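Side-chain contacts in 2,4-dihydroxyhept-2-ene-1,7-dioic acid aldolase (Kordia algicida OT-1, PDB 6BDE), which binds heme as a member of the H-NOX family and probably serves as a sensor of nitric oxide or oxygen: residues 26-31 / 52-57; 35-38 / 42-45; 84-89 / 151-156; 119-124 / 129-134. The protein carries 1 engineered substitution. One frame throughout, in Å; residues are numbered along the deposited sequence.

Contact 1 (26-31 / 52-57); sequences ITQSEL and LQNLSA
S29 OG is gripped twice: it accepts a hydrogen bond from N54 ND2 at 2.8 Å and passes its own proton to the carbonyl oxygen of I25. This buried hydroxyl ties the turn that follows helix 19-27 to the flank of helix 45-59, in the N-terminal helical part of the H-NOX fold. Its first torsion sets OG anti to the carbonyl carbon and beside the backbone N (chi1 -61°), which brings the oxygen back to the last turn of the preceding helix while keeping it within reach of the neighbour. A serine suits the place because one small group can donate and accept at once. The bond from N54 is bent, 131° at the hydrogen, yet OG lies close to the amide plane, so the donor N-H is used from within that plane. Q28 and N54 run antiparallel past one another, their amide planes 32° apart. Q28 CB leans on N54 ND2 at 3.6 Å, and the glutamine reaches on to hydrogen-bond N58 through OE1, one turn further along helix 45-59. N54 is short enough to lie alongside the extended Q28 chain and still offer its amide to S29. The next residue, L55, packs against F9 and V13 of helix 3-17 and I25 of helix 19-27. Beside N54, the oxygen Q28 OE1 rests 3.4 Å from N54 CB.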
# COMPACT_ATOMS: atom_id res chain seq x y z
N ILE A 26 -11.87 -1.55 -16.99
CA ILE A 26 -11.25 -2.64 -17.74
C ILE A 26 -11.43 -2.42 -19.23
O ILE A 26 -10.50 -2.64 -20.02
CB ILE A 26 -11.84 -3.99 -17.29
CG1 ILE A 26 -11.26 -4.39 -15.93
CG2 ILE A 26 -11.57 -5.07 -18.32
CD1 ILE A 26 -11.81 -5.70 -15.40
N THR A 27 -12.62 -1.97 -19.65
CA THR A 27 -12.85 -1.70 -21.07
C THR A 27 -12.00 -0.54 -21.56
O THR A 27 -11.44 -0.60 -22.67
CB THR A 27 -14.34 -1.43 -21.30
OG1 THR A 27 -15.07 -2.66 -21.19
CG2 THR A 27 -14.57 -0.84 -22.68
N GLN A 28 -11.85 0.51 -20.75
CA GLN A 28 -11.00 1.64 -21.11
C GLN A 28 -9.51 1.30 -21.11
O GLN A 28 -8.71 2.13 -21.54
CB GLN A 28 -11.24 2.82 -20.16
CG GLN A 28 -12.66 3.35 -20.13
CD GLN A 28 -12.89 4.31 -18.98
OE1 GLN A 28 -12.60 4.00 -17.83
NE2 GLN A 28 -13.40 5.50 -19.30
N SER A 29 -9.13 0.11 -20.64
CA SER A 29 -7.74 -0.27 -20.46
C SER A 29 -7.37 -1.45 -21.36
O SER A 29 -8.16 -2.37 -21.56
CB SER A 29 -7.45 -0.63 -19.00
OG SER A 29 -7.71 0.46 -18.12
N GLU A 30 -6.14 -1.40 -21.89
CA GLU A 30 -5.54 -2.51 -22.62
C GLU A 30 -4.08 -2.59 -22.19
O GLU A 30 -3.30 -1.73 -22.61
CB GLU A 30 -5.65 -2.32 -24.13
CG GLU A 30 -7.04 -1.93 -24.63
CD GLU A 30 -7.06 -0.53 -25.21
OE1 GLU A 30 -7.17 0.44 -24.42
OE2 GLU A 30 -6.97 -0.38 -26.45
N LEU A 31 -3.65 -3.56 -21.35
CA LEU A 31 -4.27 -4.75 -20.70
C LEU A 31 -4.08 -6.03 -21.52
O LEU A 31 -4.99 -6.51 -22.20
CB LEU A 31 -5.76 -4.59 -20.35
CG LEU A 31 -5.99 -4.41 -18.85
CD1 LEU A 31 -5.18 -3.22 -18.32
CD2 LEU A 31 -7.48 -4.25 -18.54
N LEU A 52 -5.92 2.45 -12.43
CA LEU A 52 -6.00 3.56 -11.48
C LEU A 52 -6.31 4.87 -12.18
O LEU A 52 -7.15 5.65 -11.71
CB LEU A 52 -4.69 3.67 -10.69
CG LEU A 52 -4.38 2.55 -9.70
CD1 LEU A 52 -2.91 2.56 -9.32
CD2 LEU A 52 -5.26 2.66 -8.46
N GLN A 53 -5.66 5.13 -13.32
CA GLN A 53 -5.89 6.39 -14.03
C GLN A 53 -7.31 6.47 -14.56
O GLN A 53 -7.93 7.54 -14.52
CB GLN A 53 -4.88 6.53 -15.17
CG GLN A 53 -3.47 6.89 -14.72
CD GLN A 53 -2.47 6.83 -15.85
OE1 GLN A 53 -2.75 6.30 -16.93
NE2 GLN A 53 -1.28 7.38 -15.62
N ASN A 54 -7.85 5.36 -15.05
CA ASN A 54 -9.21 5.37 -15.58
C ASN A 54 -10.24 5.46 -14.46
O ASN A 54 -11.27 6.13 -14.61
CB ASN A 54 -9.45 4.13 -16.44
CG ASN A 54 -8.82 4.24 -17.81
OD1 ASN A 54 -8.93 5.27 -18.48
ND2 ASN A 54 -8.16 3.18 -18.25
N LEU A 55 -9.97 4.80 -13.33
CA LEU A 55 -10.87 4.92 -12.18
C LEU A 55 -10.88 6.34 -11.64
O LEU A 55 -11.94 6.86 -11.26
CB LEU A 55 -10.45 3.93 -11.09
CG LEU A 55 -11.34 3.88 -9.84
CD1 LEU A 55 -12.70 3.30 -10.17
CD2 LEU A 55 -10.66 3.08 -8.74
N SER A 56 -9.71 6.99 -11.60
CA SER A 56 -9.64 8.36 -11.11
C SER A 56 -10.41 9.31 -12.01
O SER A 56 -11.10 10.21 -11.53
CB SER A 56 -8.18 8.79 -10.98
OG SER A 56 -8.08 10.08 -10.42
N ALA A 57 -10.29 9.14 -13.33
CA ALA A 57 -11.01 10.01 -14.25
C ALA A 57 -12.51 9.78 -14.18
O ALA A 57 -13.30 10.73 -14.27
CB ALA A 57 -10.50 9.79 -15.68

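Contact 2 (35-38 / 42-45); sequences GVYT and TYRF
Y43 reaches across to Y37 and T38, joining the two sides of the loop between helix 19-27 and helix 45-59. From CB the side chain departs with CG anti to the carbonyl carbon (chi1 -49°), a setting that aims the ring at residues 36-38. At CG the ring already meets Y37, whose CD1 is 3.8 Å away. That same CD1 sits over the centre of the Y43 ring, 3.5 Å above its plane, so the edge of Y37 points into the face of Y43 in a T-shaped pair with centroids 4.8 Å apart and planes at 85°. Further out, CE1 has T38 O at its edge, 3.8 Å away and near the ring plane. At the tip, OH accepts a hydrogen bond from T38 N at 2.9 Å with 159° at the hydrogen, while T38 CG2 presses on the same oxygen at 3.2 Å. Tyrosine suits both positions: the Y37 ring is also stacked with F6 and its hydroxyl is hydrogen-bonded to E47 OE1, and the length of the Y43 phenol spans the loop. The Y43 side chain lies about 8 Å from the bound heme; its neighbours T42 and R44 pair with the heme-binding residues K2 and E115, T42 OG1 by a hydrogen bond to K2 NZ and R44 by a salt bridge. A phenylalanine in place of Y43 would probably keep the ring pair but leave T38 N without its mate. Ring packing thus positions the phenol, and a neutral polar bond at its end fixes an irregular backbone segment.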
# COMPACT_ATOMS: atom_id res chain seq x y z
N GLY A 35 -8.06 -8.10 -18.24
CA GLY A 35 -8.86 -7.96 -17.04
C GLY A 35 -9.06 -9.22 -16.23
O GLY A 35 -9.84 -9.20 -15.26
N VAL A 36 -8.40 -10.32 -16.57
CA VAL A 36 -8.54 -11.58 -15.85
C VAL A 36 -7.25 -11.85 -15.10
O VAL A 36 -6.18 -12.01 -15.72
CB VAL A 36 -8.89 -12.74 -16.80
CG1 VAL A 36 -9.48 -13.90 -16.01
CG2 VAL A 36 -9.84 -12.27 -17.88
N TYR A 37 -7.34 -11.92 -13.77
CA TYR A 37 -6.18 -12.08 -12.91
C TYR A 37 -6.37 -13.26 -11.98
O TYR A 37 -7.49 -13.57 -11.56
CB TYR A 37 -5.92 -10.82 -12.08
CG TYR A 37 -5.79 -9.56 -12.90
CD1 TYR A 37 -4.60 -9.25 -13.55
CD2 TYR A 37 -6.86 -8.68 -13.04
CE1 TYR A 37 -4.48 -8.10 -14.30
CE2 TYR A 37 -6.75 -7.53 -13.79
CZ TYR A 37 -5.56 -7.24 -14.41
OH TYR A 37 -5.44 -6.09 -15.16
N THR A 38 -5.25 -13.91 -11.65
CA THR A 38 -5.20 -14.94 -10.62
C THR A 38 -4.23 -14.49 -9.54
O THR A 38 -3.29 -13.74 -9.80
CB THR A 38 -4.76 -16.29 -11.19
OG1 THR A 38 -4.55 -17.21 -10.12
CG2 THR A 38 -3.47 -16.14 -11.98
N THR A 42 1.53 -13.07 -12.25
CA THR A 42 2.46 -11.94 -12.28
C THR A 42 2.15 -11.11 -13.51
O THR A 42 2.19 -11.62 -14.63
CB THR A 42 3.91 -12.43 -12.30
OG1 THR A 42 4.18 -13.18 -11.11
CG2 THR A 42 4.85 -11.24 -12.37
N TYR A 43 1.85 -9.83 -13.29
CA TYR A 43 1.39 -8.94 -14.35
C TYR A 43 2.15 -7.63 -14.30
O TYR A 43 2.65 -7.22 -13.25
CB TYR A 43 -0.12 -8.68 -14.23
CG TYR A 43 -0.94 -9.93 -14.07
CD1 TYR A 43 -1.18 -10.47 -12.81
CD2 TYR A 43 -1.47 -10.59 -15.17
CE1 TYR A 43 -1.93 -11.62 -12.66
CE2 TYR A 43 -2.22 -11.74 -15.03
CZ TYR A 43 -2.45 -12.25 -13.77
OH TYR A 43 -3.19 -13.40 -13.63
N ARG A 44 2.23 -6.97 -15.46
CA ARG A 44 2.91 -5.69 -15.55
C ARG A 44 2.17 -4.63 -14.74
O ARG A 44 0.94 -4.58 -14.73
CB ARG A 44 3.01 -5.25 -17.01
CG ARG A 44 3.95 -6.08 -17.87
CD ARG A 44 5.18 -6.52 -17.08
NE ARG A 44 5.11 -7.93 -16.70
CZ ARG A 44 5.58 -8.41 -15.55
NH1 ARG A 44 6.16 -7.61 -14.68
NH2 ARG A 44 5.47 -9.71 -15.29
N PHE A 45 2.94 -3.78 -14.05
CA PHE A 45 2.32 -2.70 -13.28
C PHE A 45 1.61 -1.70 -14.18
O PHE A 45 0.68 -1.02 -13.73
CB PHE A 45 3.37 -1.99 -12.43
CG PHE A 45 2.85 -0.77 -11.73
CD1 PHE A 45 2.05 -0.88 -10.61
CD2 PHE A 45 3.16 0.50 -12.20
CE1 PHE A 45 1.56 0.24 -9.97
CE2 PHE A 45 2.67 1.63 -11.57
CZ PHE A 45 1.88 1.50 -10.45

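Contact 3 (84-89 / 151-156); sequences GLLATY and FEHFNS
L86 and H153 make the CH-pi part of this contact, which joins helix 83-87 to the C-terminal end of helix 140-153. L86 CD2 stands over one face of the imidazole, 3.6 Å from its centroid and 22° off the ring normal, displaced toward the rim where NE2 is 3.4 Å away. With CG anti to the backbone N in both (chi1 -179° for L86, 177° for H153), each side chain extends away from its own helix, and the leucine end arrives over the imidazole face. A leucine suits the helix here because its branched end can lie on a flat ring while also packing against F75 and M95. The second kind of contact is aromatic edge to carbonyl: F154 CE2 comes within 3.3 Å of Y89 O, which lies near the plane of the phenyl ring. Apolar packing adds F154 CZ against Y89 CB at 4.0 Å. Within 151-156 the two rings support each other, H153 ND1 resting 3.8 Å above the centre of the F154 ring, and N155, with positive phi, closes the helix behind them in a Schellman motif. Shortening H153 to an alanine is likely to take away the ring face on which L86 CD2 lies and the ND1 that covers F154, leaving that phenyl freer to turn. E79 of helix 63-81 touches both L86 and H153. No hydrogen bond crosses between the segments, so the fit rests on dispersion and weak C-H contacts.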
# COMPACT_ATOMS: atom_id res chain seq x y z
N GLY A 84 0.60 -14.62 11.94
CA GLY A 84 1.82 -14.93 12.67
C GLY A 84 2.94 -13.95 12.39
O GLY A 84 3.68 -13.57 13.30
N LEU A 85 3.08 -13.53 11.14
CA LEU A 85 4.08 -12.52 10.81
C LEU A 85 3.73 -11.18 11.46
O LEU A 85 4.63 -10.45 11.89
CB LEU A 85 4.20 -12.38 9.29
CG LEU A 85 5.22 -11.39 8.72
CD1 LEU A 85 6.63 -11.87 8.99
CD2 LEU A 85 5.00 -11.19 7.23
N LEU A 86 2.44 -10.86 11.55
CA LEU A 86 2.03 -9.63 12.20
C LEU A 86 2.20 -9.71 13.71
O LEU A 86 2.59 -8.73 14.35
CB LEU A 86 0.57 -9.31 11.84
CG LEU A 86 -0.05 -8.04 12.40
CD1 LEU A 86 0.76 -6.82 11.99
CD2 LEU A 86 -1.49 -7.90 11.94
N ALA A 87 1.92 -10.88 14.29
CA ALA A 87 2.08 -11.08 15.73
C ALA A 87 3.53 -11.03 16.18
O ALA A 87 3.79 -10.99 17.39
CB ALA A 87 1.45 -12.40 16.16
N THR A 88 4.48 -11.06 15.24
CA THR A 88 5.89 -10.92 15.60
C THR A 88 6.16 -9.58 16.28
O THR A 88 7.00 -9.50 17.18
CB THR A 88 6.76 -11.09 14.35
OG1 THR A 88 6.92 -12.49 14.07
CG2 THR A 88 8.13 -10.45 14.53
N TYR A 89 5.43 -8.54 15.89
CA TYR A 89 5.69 -7.19 16.35
C TYR A 89 4.70 -6.77 17.43
O TYR A 89 3.54 -7.19 17.43
CB TYR A 89 5.64 -6.20 15.19
CG TYR A 89 6.64 -6.54 14.11
CD1 TYR A 89 7.96 -6.13 14.21
CD2 TYR A 89 6.27 -7.28 13.00
CE1 TYR A 89 8.89 -6.44 13.24
CE2 TYR A 89 7.19 -7.60 12.02
CZ TYR A 89 8.49 -7.18 12.14
OH TYR A 89 9.41 -7.50 11.17
N PHE A 151 -0.58 1.46 12.73
CA PHE A 151 -0.77 2.15 14.00
C PHE A 151 -2.12 1.81 14.62
O PHE A 151 -2.23 1.65 15.84
CB PHE A 151 -0.62 3.65 13.81
CG PHE A 151 0.81 4.10 13.73
CD1 PHE A 151 1.53 4.40 14.87
CD2 PHE A 151 1.44 4.22 12.50
CE1 PHE A 151 2.85 4.80 14.80
CE2 PHE A 151 2.76 4.63 12.42
CZ PHE A 151 3.46 4.92 13.57
N GLU A 152 -3.16 1.70 13.78
CA GLU A 152 -4.48 1.34 14.29
C GLU A 152 -4.48 -0.07 14.86
O GLU A 152 -5.18 -0.35 15.85
CB GLU A 152 -5.52 1.46 13.17
CG GLU A 152 -6.93 1.09 13.61
CD GLU A 152 -8.00 1.69 12.72
OE1 GLU A 152 -9.18 1.32 12.88
OE2 GLU A 152 -7.66 2.53 11.86
N HIS A 153 -3.71 -0.98 14.26
CA HIS A 153 -3.64 -2.35 14.75
C HIS A 153 -3.09 -2.40 16.17
O HIS A 153 -3.53 -3.22 16.99
CB HIS A 153 -2.78 -3.20 13.81
CG HIS A 153 -2.61 -4.62 14.28
ND1 HIS A 153 -1.40 -5.10 14.74
CD2 HIS A 153 -3.48 -5.65 14.35
CE1 HIS A 153 -1.54 -6.37 15.09
NE2 HIS A 153 -2.80 -6.73 14.86
N PHE A 154 -2.14 -1.53 16.49
CA PHE A 154 -1.55 -1.46 17.82
C PHE A 154 -2.24 -0.43 18.72
O PHE A 154 -1.63 0.03 19.69
CB PHE A 154 -0.05 -1.16 17.72
CG PHE A 154 0.75 -2.27 17.11
CD1 PHE A 154 1.33 -2.13 15.86
CD2 PHE A 154 0.91 -3.47 17.79
CE1 PHE A 154 2.07 -3.15 15.30
CE2 PHE A 154 1.65 -4.50 17.23
CZ PHE A 154 2.23 -4.34 15.99
N ASN A 155 -3.48 -0.07 18.40
CA ASN A 155 -4.27 0.88 19.19
C ASN A 155 -3.52 2.20 19.36
O ASN A 155 -3.43 2.77 20.45
CB ASN A 155 -4.65 0.29 20.54
CG ASN A 155 -5.41 -1.02 20.41
OD1 ASN A 155 -6.30 -1.15 19.58
ND2 ASN A 155 -5.04 -2.00 21.23
N SER A 156 -2.97 2.69 18.25
CA SER A 156 -2.19 3.92 18.24
C SER A 156 -2.54 4.71 16.99
O SER A 156 -3.35 4.28 16.16
CB SER A 156 -0.69 3.63 18.31
OG SER A 156 0.07 4.82 18.34

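Contact 4 (119-124 / 129-134); sequences FVVEEK and LTMIYK. With HEM (protoporphyrin IX containing Fe), chain B.
F119, M131 and Y133 form the tightly packed face of an antiparallel strand pair interrupted by a classic beta bulge, where E122 and E123 both lie opposite T130. On this face F119 CZ meets Y133 CD1 at 3.5 Å, the rings oblique with planes 52° apart, and M131 makes a Met-aromatic contact, its sulfur 5.2 Å from the F119 centroid. V121 CG2 continues the apolar row against M131 CG at 3.8 Å. Large flat and flexible side chains suit this side because it faces helix 140-153 and the heme. The loose, solvent side is confined to the glutamates of the bulge, E122 and E123; T130 and I132 on the other face are still covered. The chain of E122 stays extended beyond CG, which lays OE2 beside I132 CG1 at 3.3 Å without a polar bond between them. The bulge itself is held at T130 O, which takes a firm bond from E122 N (2.9 Å, 171° at the hydrogen) and a weak one from E123 N. Back at the heme, F119 CZ touches the vinyl carbon CBC of HEM at 3.4 Å. Y133 OH accepts from M139 N and gives its own proton to propionate oxygen O1D of HEM at 2.5 Å.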
# COMPACT_ATOMS: atom_id res chain seq x y z
N PHE A 119 12.60 0.62 1.44
CA PHE A 119 12.47 1.54 2.56
C PHE A 119 13.81 1.61 3.27
O PHE A 119 14.37 0.58 3.66
CB PHE A 119 11.38 1.09 3.53
CG PHE A 119 9.98 1.38 3.06
CD1 PHE A 119 9.41 2.63 3.26
CD2 PHE A 119 9.23 0.41 2.42
CE1 PHE A 119 8.12 2.90 2.83
CE2 PHE A 119 7.95 0.67 1.98
CZ PHE A 119 7.39 1.92 2.19
N VAL A 120 14.34 2.82 3.44
CA VAL A 120 15.62 3.04 4.09
C VAL A 120 15.38 3.94 5.30
O VAL A 120 14.93 5.08 5.15
CB VAL A 120 16.65 3.67 3.14
CG1 VAL A 120 17.98 3.85 3.84
CG2 VAL A 120 16.80 2.80 1.90
N VAL A 121 15.70 3.43 6.48
CA VAL A 121 15.56 4.21 7.71
C VAL A 121 16.71 5.20 7.80
O VAL A 121 17.88 4.82 7.65
CB VAL A 121 15.52 3.29 8.94
CG1 VAL A 121 15.45 4.11 10.22
CG2 VAL A 121 14.33 2.34 8.85
N GLU A 122 16.38 6.47 8.04
CA GLU A 122 17.38 7.50 8.30
C GLU A 122 17.42 7.95 9.75
O GLU A 122 18.50 8.26 10.25
CB GLU A 122 17.14 8.72 7.40
CG GLU A 122 17.35 8.44 5.92
CD GLU A 122 17.26 9.70 5.07
OE1 GLU A 122 16.63 10.68 5.53
OE2 GLU A 122 17.82 9.71 3.96
N GLU A 123 16.28 7.98 10.42
CA GLU A 123 16.20 8.31 11.84
C GLU A 123 15.13 7.43 12.48
O GLU A 123 14.14 7.06 11.84
CB GLU A 123 15.86 9.79 12.07
CG GLU A 123 16.87 10.76 11.49
CD GLU A 123 16.40 12.20 11.56
OE1 GLU A 123 15.63 12.53 12.48
OE2 GLU A 123 16.79 13.00 10.68
N LYS A 124 15.33 7.10 13.76
CA LYS A 124 14.39 6.25 14.46
C LYS A 124 14.51 6.47 15.96
O LYS A 124 15.61 6.37 16.52
CB LYS A 124 14.62 4.77 14.13
CG LYS A 124 13.75 3.82 14.95
CD LYS A 124 14.08 2.37 14.65
CE LYS A 124 13.11 1.43 15.36
NZ LYS A 124 13.02 1.72 16.82
N LEU A 129 9.97 7.98 13.32
CA LEU A 129 10.61 7.19 12.28
C LEU A 129 10.60 7.98 10.98
O LEU A 129 9.55 8.43 10.54
CB LEU A 129 9.89 5.85 12.08
CG LEU A 129 10.45 4.95 10.98
CD1 LEU A 129 11.85 4.48 11.34
CD2 LEU A 129 9.53 3.77 10.74
N THR A 130 11.78 8.15 10.39
CA THR A 130 11.93 8.80 9.09
C THR A 130 12.52 7.80 8.12
O THR A 130 13.63 7.29 8.34
CB THR A 130 12.81 10.05 9.20
OG1 THR A 130 12.19 11.01 10.06
CG2 THR A 130 13.02 10.67 7.82
N MET A 131 11.79 7.52 7.04
CA MET A 131 12.21 6.54 6.05
C MET A 131 12.11 7.13 4.65
O MET A 131 11.27 8.00 4.38
CB MET A 131 11.36 5.26 6.12
CG MET A 131 11.56 4.44 7.38
SD MET A 131 10.77 2.83 7.25
CE MET A 131 9.07 3.30 6.99
N ILE A 132 12.97 6.65 3.76
CA ILE A 132 12.95 7.02 2.36
C ILE A 132 12.31 5.89 1.57
O ILE A 132 12.80 4.75 1.60
CB ILE A 132 14.36 7.33 1.83
CG1 ILE A 132 15.03 8.41 2.68
CG2 ILE A 132 14.30 7.77 0.38
CD1 ILE A 132 14.30 9.73 2.67
N TYR A 133 11.22 6.20 0.88
CA TYR A 133 10.53 5.25 0.03
C TYR A 133 10.98 5.46 -1.41
O TYR A 133 10.99 6.59 -1.90
CB TYR A 133 9.01 5.43 0.15
CG TYR A 133 8.19 4.79 -0.96
CD1 TYR A 133 7.77 3.47 -0.87
CD2 TYR A 133 7.81 5.52 -2.08
CE1 TYR A 133 7.02 2.89 -1.87
CE2 TYR A 133 7.06 4.95 -3.09
CZ TYR A 133 6.67 3.63 -2.97
OH TYR A 133 5.91 3.05 -3.97
N LYS A 134 11.36 4.37 -2.08
CA LYS A 134 11.80 4.42 -3.47
C LYS A 134 11.12 3.31 -4.24
O LYS A 134 11.22 2.14 -3.87
CB LYS A 134 13.32 4.31 -3.58
CG LYS A 134 14.06 5.60 -3.27
CD LYS A 134 15.52 5.53 -3.69
CE LYS A 134 16.25 6.81 -3.30
NZ LYS A 134 17.66 6.83 -3.79
CHA HEM B . 3.86 -4.32 -2.55
CHB HEM B . 3.08 -8.33 1.03
CHC HEM B . 3.77 -4.77 5.18
CHD HEM B . 4.31 -0.70 1.59
C1A HEM B . 3.59 -5.64 -1.52
C2A HEM B . 3.09 -6.71 -2.29
C3A HEM B . 2.90 -7.70 -1.40
C4A HEM B . 3.30 -7.14 -0.17
CMA HEM B . 2.38 -9.11 -1.67
CAA HEM B . 2.84 -6.76 -3.80
CBA HEM B . 4.13 -7.22 -4.47
CGA HEM B . 3.94 -7.42 -5.97
O1A HEM B . 4.84 -7.99 -6.65
O2A HEM B . 2.88 -7.03 -6.54
C1B HEM B . 3.19 -7.47 2.44
C2B HEM B . 2.75 -8.14 3.75
C3B HEM B . 2.95 -7.17 4.78
C4B HEM B . 3.51 -5.97 4.06
CMB HEM B . 2.21 -9.56 3.91
CAB HEM B . 2.69 -7.30 6.27
CBB HEM B . 3.26 -8.26 6.97
C1C HEM B . 3.92 -3.39 4.19
C2C HEM B . 3.77 -2.21 4.95
C3C HEM B . 3.91 -1.21 4.06
C4C HEM B . 4.13 -1.86 2.83
CMC HEM B . 3.52 -2.09 6.45
CAC HEM B . 3.85 0.29 4.32
CBC HEM B . 4.96 0.99 4.37
C1D HEM B . 4.16 -1.64 0.21
C2D HEM B . 3.95 -0.73 -0.98
C3D HEM B . 3.82 -1.61 -2.09
C4D HEM B . 3.96 -3.04 -1.52
CMD HEM B . 3.90 0.80 -1.00
CAD HEM B . 3.60 -1.21 -3.55
CBD HEM B . 4.78 -1.64 -4.42
CGD HEM B . 5.73 -0.46 -4.59
O1D HEM B . 5.59 0.56 -3.87
O2D HEM B . 6.64 -0.51 -5.46
NA HEM B . 3.69 -5.80 -0.13
NB HEM B . 3.64 -6.00 2.58
NC HEM B . 4.09 -3.26 2.80
ND HEM B . 4.11 -3.11 0.02
FE HEM B . 4.42 -4.61 1.34

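From the N terminus, contact 1 is the first to open and closes a loop of twenty residues between helix 19-27 and helix 45-59. Contact 2 is nested inside that loop as a small closure of its own, and the two touch where L31 CG packs near Y37 OH. Contact 3 opens after both have closed and ties helix 83-87 to the end of helix 140-153. Within its long loop nests contact 4, the strand pairing 119-124 with 129-134, after which the chain runs into helix 140-153. No loops cross. Contacts 1 and 2 thus organise the N-terminal helical side, and contacts 3 and 4 lie across the chain's centre from them.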